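Local coordinates for protein 3-deoxy-d-manno-octulosonic-acid transferase (Acinetobacter baumannii, PDB 4BFC) that forms the CMP-Kdo-binding C-terminal domain of WaaA, an enzyme that probably transfers Kdo to a lipid A precursor, at residues V170-D175 / H210-R215; L148-M151 / P156-V159. One frame throughout, in Å; residues are numbered along the deposited sequence. Where two conformers were deposited one is given.

Contact 1. Residues V170-D175 / H210-R215; sequences VDEFID and HKVLQR
Phe173 and Val212 are the nearest CA pair of the two helical segments, 6.7 Å apart. The segment axes pass 9.9 Å from each other, and their N-to-C directions make an angle of 133°, so the helices run broadly against each other but well off antiparallel. This is helix-to-helix packing at one edge of the parallel-sheet, Rossmann-like domain: residues 170-175 belong to helix 167-175, and residues 210-214 end helix 199-214, the last in the model.

No hydrogen bond crosses here; the joint is apolar. Phe173 supplies the broad surface. Its ring leaves its own helix with CG anti to the carbonyl carbon (chi1 -76°), which carries it across toward the other helix. The CB of Val212 is directed toward helix 167-175, and its CG1 lies over the ring in a CH-pi contact, 3.6 Å from CG1 to the centroid of the Phe173 ring and only 14° off the normal. Its CB leans on the rim on the same face, 3.5 Å from CE1 of Phe173. The other methyl reaches the backbone, with Val212 CG2 lying 3.9 Å from the carbonyl O of Glu172, while CB of Glu172 lies 4.2 Å from CG1 of Val212, a loose contact.

Leu213 takes a different side of the aromatic group, sitting at the edge with its CG in the ring plane. Leu148 and Met151 of helix 148-152 also touch the Phe173 side chain, and Ala178 of the following loop packs on it as well. At the ring edge, CZ of Phe173 lies 3.8 Å from CD2 of Leu213.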
loop_
_atom_site.group_PDB
_atom_site.type_symbol
_atom_site.label_atom_id
_atom_site.label_comp_id
_atom_site.label_asym_id
_atom_site.label_seq_id
_atom_site.Cartn_x
_atom_site.Cartn_y
_atom_site.Cartn_z
ATOM N N VAL A 170 -9.358 15.133 -10.553
ATOM C CA VAL A 170 -10.834 15.000 -10.366
ATOM C C VAL A 170 -11.476 16.400 -10.503
ATOM O O VAL A 170 -12.422 16.556 -11.267
ATOM C CB VAL A 170 -11.204 14.337 -9.042
ATOM C CG1 VAL A 170 -12.714 14.328 -8.785
ATOM C CG2 VAL A 170 -10.783 12.884 -9.107
ATOM N N ASP A 171 -10.916 17.425 -9.846
ATOM C CA ASP A 171 -11.445 18.817 -10.054
ATOM C C ASP A 171 -11.426 19.292 -11.505
ATOM O O ASP A 171 -12.373 19.956 -11.932
ATOM C CB ASP A 171 -10.752 19.826 -9.156
ATOM C CG ASP A 171 -11.105 19.659 -7.705
ATOM O OD1 ASP A 171 -12.107 18.992 -7.387
ATOM O OD2 ASP A 171 -10.364 20.200 -6.876
ATOM N N GLU A 172 -10.420 18.948 -12.286
ATOM C CA GLU A 172 -10.434 19.324 -13.713
ATOM C C GLU A 172 -11.687 18.728 -14.402
ATOM O O GLU A 172 -12.322 19.357 -15.265
ATOM C CB GLU A 172 -9.218 18.773 -14.429
ATOM C CG GLU A 172 -7.922 19.539 -14.221
ATOM C CD GLU A 172 -6.686 18.779 -14.685
ATOM O OE1 GLU A 172 -6.799 17.686 -15.300
ATOM O OE2 GLU A 172 -5.576 19.262 -14.415
ATOM N N PHE A 173 -12.045 17.504 -14.004
ATOM C CA PHE A 173 -13.206 16.841 -14.561
ATOM C C PHE A 173 -14.554 17.342 -13.974
ATOM O O PHE A 173 -15.540 17.439 -14.711
ATOM C CB PHE A 173 -13.032 15.316 -14.497
ATOM C CG PHE A 173 -12.073 14.772 -15.551
ATOM C CD1 PHE A 173 -12.500 14.375 -16.797
ATOM C CD2 PHE A 173 -10.723 14.617 -15.248
ATOM C CE1 PHE A 173 -11.629 13.880 -17.756
ATOM C CE2 PHE A 173 -9.821 14.140 -16.199
ATOM C CZ PHE A 173 -10.276 13.749 -17.459
ATOM N N ILE A 174 -14.592 17.732 -12.703
ATOM C CA ILE A 174 -15.806 18.294 -12.124
ATOM C C ILE A 174 -16.079 19.645 -12.796
ATOM O O ILE A 174 -17.245 19.954 -13.112
ATOM C CB ILE A 174 -15.680 18.498 -10.589
ATOM C CG1 ILE A 174 -15.554 17.154 -9.829
ATOM C CG2 ILE A 174 -16.853 19.302 -10.006
ATOM C CD1 ILE A 174 -15.225 17.410 -8.361
ATOM N N ASP A 175 -15.020 20.423 -13.056
ATOM C CA ASP A 175 -15.180 21.766 -13.662
ATOM C C ASP A 175 -15.766 21.708 -15.057
ATOM O O ASP A 175 -16.394 22.672 -15.478
ATOM C CB ASP A 175 -13.862 22.524 -13.770
ATOM C CG ASP A 175 -13.276 22.880 -12.432
ATOM O OD1 ASP A 175 -13.999 22.895 -11.413
ATOM O OD2 ASP A 175 -12.058 23.153 -12.413
ATOM N N HIS A 210 -13.853 13.496 -22.776
ATOM C CA HIS A 210 -12.958 13.613 -23.935
ATOM C C HIS A 210 -12.395 14.980 -24.234
ATOM O O HIS A 210 -11.260 15.076 -24.712
ATOM C CB HIS A 210 -13.520 12.911 -25.176
ATOM C CG HIS A 210 -12.995 11.512 -25.322
ATOM N ND1 HIS A 210 -12.079 11.171 -26.256
ATOM C CD2 HIS A 210 -13.206 10.368 -24.534
ATOM C CE1 HIS A 210 -11.755 9.862 -26.107
ATOM N NE2 HIS A 210 -12.444 9.375 -25.050
ATOM N N LYS A 211 -13.136 16.040 -23.920
ATOM C CA LYS A 211 -12.601 17.407 -23.984
ATOM C C LYS A 211 -11.447 17.622 -22.999
ATOM O O LYS A 211 -10.360 18.072 -23.379
ATOM C CB LYS A 211 -13.686 18.451 -23.695
ATOM C CG LYS A 211 -14.394 19.031 -24.919
ATOM C CD LYS A 211 -15.497 19.989 -24.479
ATOM C CE LYS A 211 -16.591 20.122 -25.533
ATOM N NZ LYS A 211 -17.788 20.827 -24.991
ATOM N N VAL A 212 -11.687 17.308 -21.726
ATOM C CA VAL A 212 -10.674 17.478 -20.703
ATOM C C VAL A 212 -9.466 16.639 -21.111
ATOM O O VAL A 212 -8.334 17.093 -20.981
ATOM C CB VAL A 212 -11.167 17.035 -19.313
ATOM C CG1 VAL A 212 -10.063 17.143 -18.258
ATOM C CG2 VAL A 212 -12.388 17.840 -18.890
ATOM N N LEU A 213 -9.707 15.422 -21.612
ATOM C CA LEU A 213 -8.612 14.489 -21.887
ATOM C C LEU A 213 -7.710 14.955 -22.995
ATOM O O LEU A 213 -6.501 14.691 -22.964
ATOM C CB LEU A 213 -9.118 13.056 -22.162
ATOM C CG LEU A 213 -9.558 12.243 -20.941
ATOM C CD1 LEU A 213 -10.366 11.041 -21.443
ATOM C CD2 LEU A 213 -8.391 11.804 -20.073
ATOM N N GLN A 214 -8.280 15.670 -23.959
ATOM C CA GLN A 214 -7.507 16.100 -25.122
ATOM C C GLN A 214 -6.527 17.229 -24.813
ATOM O O GLN A 214 -5.335 17.125 -25.142
ATOM C CB GLN A 214 -8.417 16.432 -26.295
ATOM C CG GLN A 214 -8.724 15.195 -27.115
ATOM C CD GLN A 214 -9.261 15.516 -28.496
ATOM O OE1 GLN A 214 -9.759 16.618 -28.749
ATOM N NE2 GLN A 214 -9.161 14.549 -29.401
ATOM N N ARG A 215 -7.018 18.285 -24.170
ATOM C CA ARG A 215 -6.177 19.439 -23.830
ATOM C C ARG A 215 -4.985 19.050 -22.943
ATOM O O ARG A 215 -5.086 18.159 -22.087
ATOM C CB ARG A 215 -7.004 20.533 -23.156
ATOM C CG ARG A 215 -7.546 20.115 -21.801
ATOM C CD ARG A 215 -8.263 21.232 -21.057
ATOM N NE ARG A 215 -9.518 21.615 -21.697
ATOM C CZ ARG A 215 -10.620 21.955 -21.030
ATOM N NH1 ARG A 215 -10.629 21.932 -19.702
ATOM N NH2 ARG A 215 -11.716 22.301 -21.686
#

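Contact 2. Residues L148-M151 / P156-V159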
loop_
_atom_site.group_PDB
_atom_site.type_symbol
_atom_site.label_atom_id
_atom_site.label_comp_id
_atom_site.label_asym_id
_atom_site.label_seq_id
_atom_site.Cartn_x
_atom_site.Cartn_y
_atom_site.Cartn_z
ATOM N N LEU A 148 -8.517 8.300 -14.677
ATOM C CA LEU A 148 -8.201 8.511 -16.102
ATOM C C LEU A 148 -8.436 7.278 -16.945
ATOM O O LEU A 148 -8.830 7.362 -18.126
ATOM C CB LEU A 148 -6.716 8.973 -16.200
ATOM C CG LEU A 148 -6.432 10.385 -15.658
ATOM C CD1 LEU A 148 -4.925 10.695 -15.733
ATOM C CD2 LEU A 148 -7.244 11.384 -16.439
ATOM N N GLU A 149 -8.230 6.096 -16.331
ATOM C CA GLU A 149 -8.368 4.853 -17.065
ATOM C C GLU A 149 -9.814 4.633 -17.599
ATOM O O GLU A 149 -10.013 4.537 -18.817
ATOM C CB GLU A 149 -7.846 3.694 -16.207
ATOM C CG GLU A 149 -6.399 3.895 -15.748
ATOM C CD GLU A 149 -5.849 2.790 -14.853
ATOM O OE1 GLU A 149 -6.519 2.359 -13.885
ATOM O OE2 GLU A 149 -4.714 2.334 -15.125
ATOM N N PRO A 150 -10.850 4.690 -16.712
ATOM C CA PRO A 150 -12.208 4.611 -17.302
ATOM C C PRO A 150 -12.590 5.740 -18.239
ATOM O O PRO A 150 -13.314 5.498 -19.194
ATOM C CB PRO A 150 -13.153 4.507 -16.060
ATOM C CG PRO A 150 -12.358 5.101 -14.947
ATOM C CD PRO A 150 -10.913 4.751 -15.245
ATOM N N MET A 151 -12.058 6.947 -18.033
ATOM C CA MET A 151 -12.362 8.120 -18.852
ATOM C C MET A 151 -11.894 7.877 -20.284
ATOM O O MET A 151 -12.562 8.185 -21.261
ATOM C CB MET A 151 -11.603 9.338 -18.294
ATOM C CG MET A 151 -12.106 9.945 -16.984
ATOM S SD MET A 151 -13.679 10.838 -17.120
ATOM C CE MET A 151 -14.037 11.215 -15.432
ATOM N N PRO A 156 -18.753 6.252 -18.403
ATOM C CA PRO A 156 -19.221 7.204 -17.380
ATOM C C PRO A 156 -18.765 6.824 -15.960
ATOM O O PRO A 156 -18.883 5.663 -15.559
ATOM C CB PRO A 156 -20.730 7.164 -17.503
ATOM C CG PRO A 156 -21.006 6.560 -18.834
ATOM C CD PRO A 156 -19.870 5.670 -19.172
ATOM N N THR A 157 -18.173 7.785 -15.231
ATOM C CA THR A 157 -17.417 7.479 -13.979
ATOM C C THR A 157 -17.957 8.225 -12.757
ATOM O O THR A 157 -18.195 9.447 -12.801
ATOM C CB THR A 157 -15.912 7.772 -14.163
ATOM O OG1 THR A 157 -15.435 6.962 -15.249
ATOM C CG2 THR A 157 -15.050 7.441 -12.851
ATOM N N VAL A 158 -18.208 7.490 -11.694
ATOM C CA VAL A 158 -18.605 8.058 -10.407
ATOM C C VAL A 158 -17.492 7.882 -9.393
ATOM O O VAL A 158 -16.853 6.826 -9.376
ATOM C CB VAL A 158 -19.894 7.366 -9.887
ATOM C CG1 VAL A 158 -20.392 7.962 -8.573
ATOM C CG2 VAL A 158 -21.005 7.289 -10.972
ATOM N N VAL A 159 -17.216 8.906 -8.591
ATOM C CA VAL A 159 -16.368 8.781 -7.409
ATOM C C VAL A 159 -17.082 9.281 -6.174
ATOM O O VAL A 159 -18.031 10.073 -6.284
ATOM C CB VAL A 159 -14.963 9.475 -7.577
ATOM C CG1 VAL A 159 -14.198 8.833 -8.729
ATOM C CG2 VAL A 159 -15.112 10.983 -7.757
#
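Pro150 and Met151, on the short helix 148-152, both approach Thr157, the first residue of strand 157-159. Earlier in that helix, Leu148 turns its back on the strand and packs on Asp85 of a neighbouring subunit. Glu149 likewise serves another part of the fold, its OE2 hydrogen-bonded to Trp123 NE1.

Pro150 is where the helix meets the strand. The CA of Pro150 lies 6.8 Å from the CA of Thr157, and the proline's CB is directed toward the strand. The pyrrolidine ring comes up against the threonine hydroxyl: CB of Pro150 is 3.4 Å from OG1 of Thr157, and CG of Pro150 is 3.6 Å from the same oxygen. The threonine methyl CG2 reaches CG of Pro150 more loosely, at 4.1 Å. These are van der Waals contacts with ring carbons; the hydroxyl's hydrogen bond goes to the backbone O of Val155. With OG1 anti to the carbonyl carbon of Thr157 (chi1 -59°), the oxygen is brought up to the proline ring, and its bond to Val155 O satisfies a buried polar atom.

Met151 follows with a chain bent at chi2 (-71°), which swings the sulfur and methyl out toward the strand. Its CE ends 4.1 Å from CB of Thr157, a marginal touch and a doubtful one, since Met151 is modelled in two conformers. Pro150 and Thr157 both rest on Cys132 and Val134 as well, so the contact is the interior packing of a beta-alpha-beta unit, strand 131-134, helix 148-152 and strand 157-159, the right-handed crossover element of Rossmann-like folds.

The two contacts share no helix or strand; helix 148-152 of contact 2 packs against the helix pair of contact 1. Contact 2 seats that helix on the parallel sheet, deep in the domain, where every touching residue is buried; contact 1, whose centre is about 11 Å from the centre of contact 2, joins two helices farther out and is only partly buried. They meet directly: CD1 of Leu213 lies 3.6 Å from the backbone O of Met151, and CD2 of Leu148 is 3.8 Å from CD2 of Leu213. Neither contact has a hydrogen bond between its segments. The outer one relies on an aromatic face and aliphatic groups, whereas the inner one sets a proline ring against a hydroxyl bonded to backbone.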